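Local atomic coordinates of pyocin S5 (Pseudomonas aeruginosa PAO1, PDB entry 6THK), a protein that probably kills related bacteria as a channel-forming bacteriocin, depolarising the cytoplasmic membrane once it has been imported into the target cell. Residues Ala420-Glu425 with Val440-Leu445. The protein carries 1 engineered substitution. Residues are numbered along the deposited sequence; the frame is centred on the assembly and turned at random.
Sequences ASLYQE and VKIETL
Between Leu422 and its partners Lys441, Ile442 and Leu445 the contact is made by aliphatic groups, and within the two segments no ring or other flat group touches across it. The CD1 methyl of Leu422 rests 4.0 Å from CG of Lys441, and CG2 of Ile442 is 4.1 Å from the same CD1. The CD2 methyl meets CD2 of Leu445 at 4.1 Å, where the two leucine side chains cross at about a right angle. In Leu422 CG stands anti to the backbone N (chi1 -178°), and the methyls beyond it come nearer to 440-445 than the direction of CB suggests. Lys441 does double duty. Its CG helps cover Leu422, while the chain, bent at three successive torsions, brings NZ to 2.9 Å from OG of Ser421, which accepts the hydrogen bond; both residues are partly exposed. Outside the two segments Leu422 also touches Phe438 of helix 436-446 and Ile457 of helix 451-464, and Leu445 touches Trp453 of that last helix. The segment axes approach to 10.6 Å. Their N-to-C directions differ by 156°. The nearest CA atoms, those of Leu422 and Lys441, are 7.4 Å apart. Consecutive helices 419-431 and 436-446, which run nearly antiparallel here, form a helical hairpin within the all-helical pore-forming domain of the channel-forming colicin family.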
loop_
_atom_site.group_PDB
_atom_site.type_symbol
_atom_site.label_atom_id
_atom_site.label_comp_id
_atom_site.label_asym_id
_atom_site.label_seq_id
_atom_site.Cartn_x
_atom_site.Cartn_y
_atom_site.Cartn_z
ATOM N N ALA A 420 -5.121 47.540 32.019
ATOM C CA ALA A 420 -5.218 48.295 33.272
ATOM C C ALA A 420 -4.213 49.448 33.279
ATOM O O ALA A 420 -4.584 50.552 33.648
ATOM C CB ALA A 420 -4.991 47.365 34.456
ATOM N N SER A 421 -2.984 49.219 32.758
ATOM C CA SER A 421 -1.929 50.231 32.663
ATOM C C SER A 421 -2.336 51.358 31.743
ATOM O O SER A 421 -2.094 52.521 32.066
ATOM C CB SER A 421 -0.623 49.615 32.177
ATOM O OG SER A 421 0.424 50.569 32.228
ATOM N N LEU A 422 -2.930 51.000 30.615
ATOM C CA LEU A 422 -3.361 51.954 29.614
ATOM C C LEU A 422 -4.490 52.836 30.109
ATOM O O LEU A 422 -4.455 54.046 29.964
ATOM C CB LEU A 422 -3.811 51.208 28.365
ATOM C CG LEU A 422 -4.252 52.109 27.223
ATOM C CD1 LEU A 422 -3.225 53.205 27.038
ATOM C CD2 LEU A 422 -4.426 51.303 25.954
ATOM N N TYR A 423 -5.500 52.202 30.682
ATOM C CA TYR A 423 -6.659 52.902 31.200
ATOM C C TYR A 423 -6.324 53.831 32.349
ATOM O O TYR A 423 -6.913 54.891 32.487
ATOM C CB TYR A 423 -7.766 51.918 31.534
ATOM C CG TYR A 423 -8.250 51.243 30.289
ATOM C CD1 TYR A 423 -8.486 51.976 29.141
ATOM C CD2 TYR A 423 -8.428 49.876 30.240
ATOM C CE1 TYR A 423 -8.910 51.370 27.984
ATOM C CE2 TYR A 423 -8.849 49.258 29.084
ATOM C CZ TYR A 423 -9.095 50.013 27.964
ATOM O OH TYR A 423 -9.523 49.399 26.820
ATOM N N GLN A 424 -5.397 53.413 33.193
ATOM C CA GLN A 424 -4.991 54.243 34.297
ATOM C C GLN A 424 -4.376 55.526 33.771
ATOM O O GLN A 424 -4.678 56.601 34.248
ATOM C CB GLN A 424 -3.976 53.507 35.150
ATOM C CG GLN A 424 -3.162 54.418 36.039
ATOM C CD GLN A 424 -3.481 54.211 37.495
ATOM O OE1 GLN A 424 -4.508 53.637 37.837
ATOM N NE2 GLN A 424 -2.599 54.672 38.359
ATOM N N GLU A 425 -3.521 55.418 32.766
ATOM C CA GLU A 425 -2.922 56.616 32.192
ATOM C C GLU A 425 -3.988 57.490 31.503
ATOM O O GLU A 425 -3.885 58.704 31.499
ATOM C CB GLU A 425 -1.612 56.353 31.415
ATOM C CG GLU A 425 -0.785 57.638 31.144
ATOM C CD GLU A 425 -0.062 58.208 32.367
ATOM O OE1 GLU A 425 -0.008 57.458 33.360
ATOM O OE2 GLU A 425 0.437 59.379 32.351
ATOM N N VAL A 440 2.529 59.418 24.897
ATOM C CA VAL A 440 3.806 58.745 25.021
ATOM C C VAL A 440 3.575 57.275 25.339
ATOM O O VAL A 440 4.247 56.410 24.798
ATOM C CB VAL A 440 4.662 59.363 26.132
ATOM C CG1 VAL A 440 5.738 58.387 26.564
ATOM C CG2 VAL A 440 5.282 60.662 25.661
ATOM N N LYS A 441 2.630 56.991 26.225
ATOM C CA LYS A 441 2.327 55.617 26.571
ATOM C C LYS A 441 1.788 54.840 25.374
ATOM O O LYS A 441 2.183 53.707 25.153
ATOM C CB LYS A 441 1.342 55.573 27.739
ATOM C CG LYS A 441 0.529 54.297 27.832
ATOM C CD LYS A 441 1.085 53.363 28.888
ATOM C CE LYS A 441 1.257 51.963 28.339
ATOM N NZ LYS A 441 1.047 50.928 29.380
ATOM N N ILE A 442 0.881 55.434 24.604
ATOM C CA ILE A 442 0.356 54.732 23.434
ATOM C C ILE A 442 1.417 54.518 22.364
ATOM O O ILE A 442 1.503 53.448 21.785
ATOM C CB ILE A 442 -0.929 55.347 22.830
ATOM C CG1 ILE A 442 -1.011 56.842 23.069
ATOM C CG2 ILE A 442 -2.163 54.675 23.398
ATOM C CD1 ILE A 442 -2.307 57.433 22.569
ATOM N N GLU A 443 2.255 55.523 22.133
ATOM C CA GLU A 443 3.300 55.393 21.127
ATOM C C GLU A 443 4.250 54.282 21.510
ATOM O O GLU A 443 4.654 53.490 20.675
ATOM C CB GLU A 443 4.086 56.694 20.981
ATOM C CG GLU A 443 5.493 56.498 20.443
ATOM C CD GLU A 443 6.396 57.675 20.732
ATOM O OE1 GLU A 443 7.055 57.671 21.789
ATOM O OE2 GLU A 443 6.444 58.608 19.906
ATOM N N THR A 444 4.616 54.236 22.781
ATOM C CA THR A 444 5.495 53.205 23.275
ATOM C C THR A 444 4.849 51.839 23.156
ATOM O O THR A 444 5.457 50.889 22.687
ATOM C CB THR A 444 5.771 53.449 24.759
ATOM O OG1 THR A 444 6.651 54.565 24.895
ATOM C CG2 THR A 444 6.380 52.228 25.398
ATOM N N LEU A 445 3.592 51.759 23.558
ATOM C CA LEU A 445 2.852 50.505 23.530
ATOM C C LEU A 445 2.622 49.957 22.131
ATOM O O LEU A 445 2.798 48.774 21.878
ATOM C CB LEU A 445 1.516 50.693 24.243
ATOM C CG LEU A 445 0.443 49.642 24.023
ATOM C CD1 LEU A 445 0.584 48.541 25.056
ATOM C CD2 LEU A 445 -0.921 50.298 24.109
#